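Local coordinates for protein 6-pyruvoyl tetrahydrobiopterin synthase (Plasmodium vivax, PDB 3LX3) that belongs to the 6-pyruvoyl tetrahydropterin synthase family and binds a zinc ion and 2-amino-1,5-dihydropteridine-4,6-dione within a six-chain assembly, at residues A[20-25]-A[57-62]; A[161-166]-A[173-178]. One frame throughout, in Å; residues are numbered along the deposited sequence.

Contact 1: A[20-25]-A[57-62]; sequences IAELLV and RLRGNI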
loop_
_atom_site.group_PDB
_atom_site.type_symbol
_atom_site.label_atom_id
_atom_site.label_comp_id
_atom_site.label_asym_id
_atom_site.label_seq_id
_atom_site.Cartn_x
_atom_site.Cartn_y
_atom_site.Cartn_z
ATOM N N ILE A 20 23.171 17.706 -4.964
ATOM C CA ILE A 20 22.604 16.575 -5.692
ATOM C C ILE A 20 21.268 16.200 -5.087
ATOM O O ILE A 20 21.092 16.182 -3.850
ATOM C CB ILE A 20 23.534 15.327 -5.659
ATOM C CG1 ILE A 20 24.858 15.616 -6.362
ATOM C CG2 ILE A 20 22.838 14.091 -6.311
ATOM C CD1 ILE A 20 26.000 14.682 -5.965
ATOM N N ALA A 21 20.296 15.886 -5.941
ATOM C CA ALA A 21 19.076 15.257 -5.479
ATOM C C ALA A 21 18.737 14.109 -6.410
ATOM O O ALA A 21 19.066 14.153 -7.596
ATOM C CB ALA A 21 17.859 16.243 -5.367
ATOM N N GLU A 22 18.064 13.114 -5.852
ATOM C CA GLU A 22 17.538 11.964 -6.602
ATOM C C GLU A 22 16.036 12.071 -6.645
ATOM O O GLU A 22 15.404 12.154 -5.617
ATOM C CB GLU A 22 17.957 10.680 -5.937
ATOM C CG GLU A 22 17.475 9.423 -6.543
ATOM C CD GLU A 22 17.991 8.240 -5.750
ATOM O OE1 GLU A 22 17.224 7.651 -4.952
ATOM O OE2 GLU A 22 19.176 7.920 -5.883
ATOM N N LEU A 23 15.463 12.049 -7.846
ATOM C CA LEU A 23 14.029 12.119 -8.010
ATOM C C LEU A 23 13.487 10.725 -8.349
ATOM O O LEU A 23 14.137 9.961 -9.101
ATOM C CB LEU A 23 13.653 13.067 -9.124
ATOM C CG LEU A 23 14.082 14.503 -8.940
ATOM C CD1 LEU A 23 13.500 15.360 -10.054
ATOM C CD2 LEU A 23 13.779 15.090 -7.567
ATOM N N LEU A 24 12.311 10.418 -7.824
ATOM C CA LEU A 24 11.602 9.173 -8.094
ATOM C C LEU A 24 10.191 9.492 -8.496
ATOM O O LEU A 24 9.481 10.205 -7.757
ATOM C CB LEU A 24 11.555 8.282 -6.853
ATOM C CG LEU A 24 10.689 7.007 -6.953
ATOM C CD1 LEU A 24 11.267 6.031 -7.963
ATOM C CD2 LEU A 24 10.630 6.382 -5.552
ATOM N N VAL A 25 9.773 8.958 -9.633
ATOM C CA VAL A 25 8.377 9.017 -9.984
ATOM C C VAL A 25 7.849 7.569 -10.153
ATOM O O VAL A 25 8.438 6.741 -10.831
ATOM C CB VAL A 25 8.066 9.874 -11.257
ATOM C CG1 VAL A 25 8.382 11.332 -10.985
ATOM C CG2 VAL A 25 8.776 9.349 -12.498
ATOM N N ARG A 57 13.836 6.635 -11.656
ATOM C CA ARG A 57 14.681 7.352 -10.712
ATOM C C ARG A 57 15.798 8.021 -11.498
ATOM O O ARG A 57 16.338 7.448 -12.454
ATOM C CB ARG A 57 15.249 6.371 -9.704
ATOM C CG ARG A 57 16.180 6.905 -8.627
ATOM C CD ARG A 57 16.450 5.763 -7.604
ATOM N NE ARG A 57 15.274 4.882 -7.413
ATOM C CZ ARG A 57 14.662 4.591 -6.260
ATOM N NH1 ARG A 57 15.084 5.061 -5.099
ATOM N NH2 ARG A 57 13.613 3.780 -6.274
ATOM N N LEU A 58 16.165 9.213 -11.070
ATOM C CA LEU A 58 17.287 9.898 -11.705
ATOM C C LEU A 58 18.011 10.750 -10.686
ATOM O O LEU A 58 17.482 11.006 -9.597
ATOM C CB LEU A 58 16.833 10.721 -12.904
ATOM C CG LEU A 58 15.773 11.834 -12.744
ATOM C CD1 LEU A 58 16.354 13.078 -12.087
ATOM C CD2 LEU A 58 15.211 12.196 -14.115
ATOM N N ARG A 59 19.230 11.182 -11.016
ATOM C CA ARG A 59 20.047 12.040 -10.154
ATOM C C ARG A 59 20.599 13.205 -10.958
ATOM O O ARG A 59 21.003 13.036 -12.142
ATOM C CB ARG A 59 21.220 11.269 -9.548
ATOM C CG ARG A 59 20.791 10.102 -8.674
ATOM C CD ARG A 59 21.915 9.208 -8.317
ATOM N NE ARG A 59 21.433 8.018 -7.626
ATOM C CZ ARG A 59 22.057 6.848 -7.636
ATOM N NH1 ARG A 59 23.195 6.705 -8.302
ATOM N NH2 ARG A 59 21.541 5.831 -6.973
ATOM N N GLY A 60 20.654 14.370 -10.328
ATOM C CA GLY A 60 21.317 15.541 -10.921
ATOM C C GLY A 60 21.463 16.578 -9.840
ATOM O O GLY A 60 21.129 16.330 -8.679
ATOM N N ASN A 61 21.962 17.745 -10.197
ATOM C CA ASN A 61 22.023 18.866 -9.271
ATOM C C ASN A 61 20.713 19.646 -9.300
ATOM O O ASN A 61 20.085 19.777 -10.365
ATOM C CB ASN A 61 23.172 19.809 -9.645
ATOM C CG ASN A 61 24.519 19.143 -9.594
ATOM O OD1 ASN A 61 24.776 18.304 -8.753
ATOM N ND2 ASN A 61 25.403 19.545 -10.496
ATOM N N ILE A 62 20.328 20.190 -8.155
ATOM C CA ILE A 62 19.163 21.092 -8.093
ATOM C C ILE A 62 19.543 22.355 -8.866
ATOM O O ILE A 62 20.628 22.958 -8.606
ATOM C CB ILE A 62 18.787 21.449 -6.644
ATOM C CG1 ILE A 62 18.511 20.184 -5.844
ATOM C CG2 ILE A 62 17.570 22.375 -6.589
ATOM C CD1 ILE A 62 18.452 20.402 -4.341
#

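Contact 2: A[161-166]-A[173-178]; sequences YMEVTV and KATVHR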
loop_
_atom_site.group_PDB
_atom_site.type_symbol
_atom_site.label_atom_id
_atom_site.label_comp_id
_atom_site.label_asym_id
_atom_site.label_seq_id
_atom_site.Cartn_x
_atom_site.Cartn_y
_atom_site.Cartn_z
ATOM N N TYR A 161 22.312 10.307 -14.235
ATOM C CA TYR A 161 21.948 8.937 -13.902
ATOM C C TYR A 161 20.467 8.745 -14.126
ATOM O O TYR A 161 19.655 9.562 -13.677
ATOM C CB TYR A 161 22.263 8.690 -12.437
ATOM C CG TYR A 161 21.961 7.303 -11.924
ATOM C CD1 TYR A 161 22.882 6.265 -12.085
ATOM C CD2 TYR A 161 20.791 7.041 -11.254
ATOM C CE1 TYR A 161 22.591 4.977 -11.583
ATOM C CE2 TYR A 161 20.498 5.757 -10.756
ATOM C CZ TYR A 161 21.417 4.756 -10.916
ATOM O OH TYR A 161 21.175 3.479 -10.470
ATOM N N MET A 162 20.122 7.663 -14.852
ATOM C CA MET A 162 18.737 7.309 -15.163
ATOM C C MET A 162 18.568 5.841 -14.816
ATOM O O MET A 162 19.444 5.032 -15.113
ATOM C CB MET A 162 18.453 7.510 -16.661
ATOM C CG MET A 162 18.469 8.987 -17.066
ATOM S SD MET A 162 16.967 9.804 -16.600
ATOM C CE MET A 162 15.867 9.101 -17.807
ATOM N N GLU A 163 17.456 5.533 -14.153
ATOM C CA GLU A 163 17.218 4.169 -13.655
ATOM C C GLU A 163 15.736 3.835 -13.729
ATOM O O GLU A 163 14.879 4.588 -13.267
ATOM C CB GLU A 163 17.706 4.068 -12.213
ATOM C CG GLU A 163 17.397 2.764 -11.502
ATOM C CD GLU A 163 17.573 2.891 -9.992
ATOM O OE1 GLU A 163 18.733 2.997 -9.552
ATOM O OE2 GLU A 163 16.562 2.808 -9.288
ATOM N N VAL A 164 15.430 2.702 -14.347
ATOM C CA VAL A 164 14.085 2.190 -14.459
ATOM C C VAL A 164 13.913 0.900 -13.672
ATOM O O VAL A 164 14.783 0.017 -13.700
ATOM C CB VAL A 164 13.746 1.928 -15.965
ATOM C CG1 VAL A 164 12.635 0.953 -16.181
ATOM C CG2 VAL A 164 13.485 3.285 -16.684
ATOM N N THR A 165 12.782 0.810 -12.968
ATOM C CA THR A 165 12.327 -0.413 -12.319
ATOM C C THR A 165 11.053 -0.837 -13.019
ATOM O O THR A 165 10.125 -0.061 -13.151
ATOM C CB THR A 165 12.101 -0.215 -10.812
ATOM O OG1 THR A 165 13.350 0.196 -10.217
ATOM C CG2 THR A 165 11.611 -1.511 -10.189
ATOM N N VAL A 166 11.023 -2.088 -13.477
ATOM C CA VAL A 166 9.808 -2.704 -14.052
ATOM C C VAL A 166 9.427 -3.876 -13.167
ATOM O O VAL A 166 10.256 -4.687 -12.727
ATOM C CB VAL A 166 10.055 -3.186 -15.486
ATOM C CG1 VAL A 166 8.804 -3.981 -15.995
ATOM C CG2 VAL A 166 10.385 -2.028 -16.413
ATOM N N LYS A 173 10.578 -7.450 -9.147
ATOM C CA LYS A 173 10.954 -6.267 -9.912
ATOM C C LYS A 173 12.383 -6.402 -10.408
ATOM O O LYS A 173 13.241 -7.054 -9.775
ATOM C CB LYS A 173 10.896 -5.033 -9.007
ATOM C CG LYS A 173 9.578 -4.858 -8.282
ATOM C CD LYS A 173 9.582 -3.549 -7.529
ATOM C CE LYS A 173 8.238 -3.386 -6.821
ATOM N NZ LYS A 173 8.109 -2.068 -6.190
ATOM N N ALA A 174 12.649 -5.784 -11.553
ATOM C CA ALA A 174 13.988 -5.659 -12.087
ATOM C C ALA A 174 14.299 -4.201 -12.334
ATOM O O ALA A 174 13.489 -3.460 -12.856
ATOM C CB ALA A 174 14.134 -6.434 -13.413
ATOM N N THR A 175 15.524 -3.818 -11.966
ATOM C CA THR A 175 16.015 -2.445 -12.060
ATOM C C THR A 175 17.308 -2.358 -12.870
ATOM O O THR A 175 18.297 -3.108 -12.632
ATOM C CB THR A 175 16.273 -1.876 -10.658
ATOM O OG1 THR A 175 15.032 -1.902 -9.958
ATOM C CG2 THR A 175 16.772 -0.448 -10.722
ATOM N N VAL A 176 17.316 -1.443 -13.855
ATOM C CA VAL A 176 18.446 -1.216 -14.742
ATOM C C VAL A 176 18.743 0.283 -14.787
ATOM O O VAL A 176 17.852 1.105 -14.574
ATOM C CB VAL A 176 18.181 -1.794 -16.165
ATOM C CG1 VAL A 176 18.066 -3.326 -16.098
ATOM C CG2 VAL A 176 16.958 -1.159 -16.781
ATOM N N HIS A 177 19.996 0.630 -15.062
ATOM C CA HIS A 177 20.406 2.043 -15.090
ATOM C C HIS A 177 21.425 2.323 -16.160
ATOM O O HIS A 177 22.055 1.400 -16.725
ATOM C CB HIS A 177 20.974 2.482 -13.727
ATOM C CG HIS A 177 22.278 1.868 -13.386
ATOM N ND1 HIS A 177 22.399 0.809 -12.510
ATOM C CD2 HIS A 177 23.532 2.167 -13.801
ATOM C CE1 HIS A 177 23.680 0.484 -12.402
ATOM N NE2 HIS A 177 24.388 1.291 -13.175
ATOM N N ARG A 178 21.551 3.620 -16.434
ATOM C CA ARG A 178 22.578 4.155 -17.299
ATOM C C ARG A 178 23.128 5.421 -16.666
ATOM O O ARG A 178 22.413 6.307 -16.223
ATOM C CB ARG A 178 22.029 4.436 -18.683
ATOM C CG ARG A 178 23.117 4.632 -19.730
ATOM C CD ARG A 178 22.547 5.145 -21.045
ATOM N NE ARG A 178 21.606 4.207 -21.665
ATOM C CZ ARG A 178 20.896 4.479 -22.765
ATOM N NH1 ARG A 178 20.996 5.649 -23.363
ATOM N NH2 ARG A 178 20.075 3.569 -23.238
#

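Contact 1: A[20-25]-A[57-62]
Glu-22 and Arg-57 both hold CG anti to their own backbone N (chi1 178° and 179°), whereas Arg-59 CG lies beside its backbone N. Glu-22 runs out extended beyond CG, and its carboxylate splits between the arginines, OE2 to Arg-59 and OE1 to Arg-57. On the Arg-59 side, NE donates to Glu-22 OE2 at 2.9 Å through the anti lone pair. The two planar groups are nearly coplanar (25° apart), and Arg-59 NH2 adds a weak bond to the same oxygen. On the Arg-57 side the geometry is looser. The side chains cross obliquely, with Glu-22 CG 3.5 Å from Arg-57 CG, and the salt bridge between Glu-22 OE1 and Arg-57 NH1 is weak at 3.4 Å. The stronger polar partner of Arg-57 is Glu-163, which meets its NE. Leu-24 CD1 lies over one face of the Arg-57 guanidinium, 3.7 Å from NH2.

The backbone beneath is an antiparallel ladder between strands 20-40 and 48-61 of the T-fold sheet. Ala-21 with Gly-60 and Leu-23 with Leu-58 are hydrogen-bonded pairs; Glu-22 with Arg-59 and Leu-24 with Arg-57 are non-hydrogen-bonded. Glu-22, Leu-24, Arg-57 and Arg-59 share one face, where the salt-bridge network forms. The face carrying Ala-21, Leu-23 and Leu-58 is apolar: Leu-23 and Leu-58 lie side by side, CB of the former 4.0 Å from CD1 of the latter, and both touch helix 71-85. Ala-21 CB meets Ile-62 CG1 at 4.0 Å. Residues 22-25 also pair with a strand of a second subunit, and Leu-23 touches a bound 2-amino-1,5-dihydropteridine-4,6-dione.

Contact 2: A[161-166]-A[173-178]
The beta hairpin of strands 161-167 and 172-179 forms one margin of the antiparallel T-fold sheet within the chain, and joins Met-162 to Arg-178, Val-164 to Val-176 and Val-166 to Ala-174 as antiparallel hydrogen-bonded pairs. Each pair has two N-H...O bonds, six in all; Val-164 N to Val-176 O, for example, measures 2.9 Å. The intervening pairs, Glu-163 with His-177 and Thr-165 with Thr-175, are non-hydrogen-bonded in the backbone, and their side chains meet on the opposite face from the valines.

There the two threonines share one hydrogen bond, OG1 of Thr-165 to OG1 of Thr-175 at 2.7 Å. Each OG1 sits beside its own backbone N (chi1 -60° in both). The other branch of Thr-175 is occupied too: CG2 packs against Glu-163 CG at 3.4 Å. The Glu-163 carboxylate has two further partners: OE1 accepts from Tyr-161 OH at 2.7 Å through its anti lone pair, and OE2 forms a salt bridge with Arg-57 on strand 48-61. Glu-163 OE1 lies in the plane of the tyrosine ring, at its edge. The same hydroxyl end crosses to the partner strand, with Tyr-161 OH 3.4 Å from His-177 CB. The two rings are oblique to each other, their centroids 5.2 Å apart and their planes at 31°.

Helix 134-149 packs on the face that carries Met-162, Val-164, Ala-174 and Arg-178: Met-162 reaches Ile-146, Val-164 reaches Leu-145, and Ala-174 reaches Thr-134. Arg-178 packs on Ile-146 and donates from NH2 to Asn-143 OD1. Strand 161-167 is flanked by strand 48-61 on its other side, while residues 173-175 pair with a strand of a third subunit, which carries the sheet onward.

Overall arrangement
Contacts 1 and 2 share one sheet, strands 48-61 and 161-167 being neighbours, with centres 13 Å apart. Arg-57 NE salt-bridges Glu-163 OE2 at 3.1 Å, Arg-59 makes a cation-pi contact with Tyr-161, and Leu-58 CB packs 3.8 Å from Met-162 SD. Across subunits they meet again, Leu-24 on Lys-173 of the second and Ala-174 on Leu-23 of the third. A bound 2-amino-1,5-dihydropteridine-4,6-dione lies about 4 Å from the Leu-23 side chain and one about 6 Å from that of Ala-174; Leu-23 packs on pocket residue Glu-135 of the second subunit, consistent with an interfacial pocket. Zinc, held by His-36, His-48, His-50 and Glu-168, is about 10 Å from the Val-166 side chain.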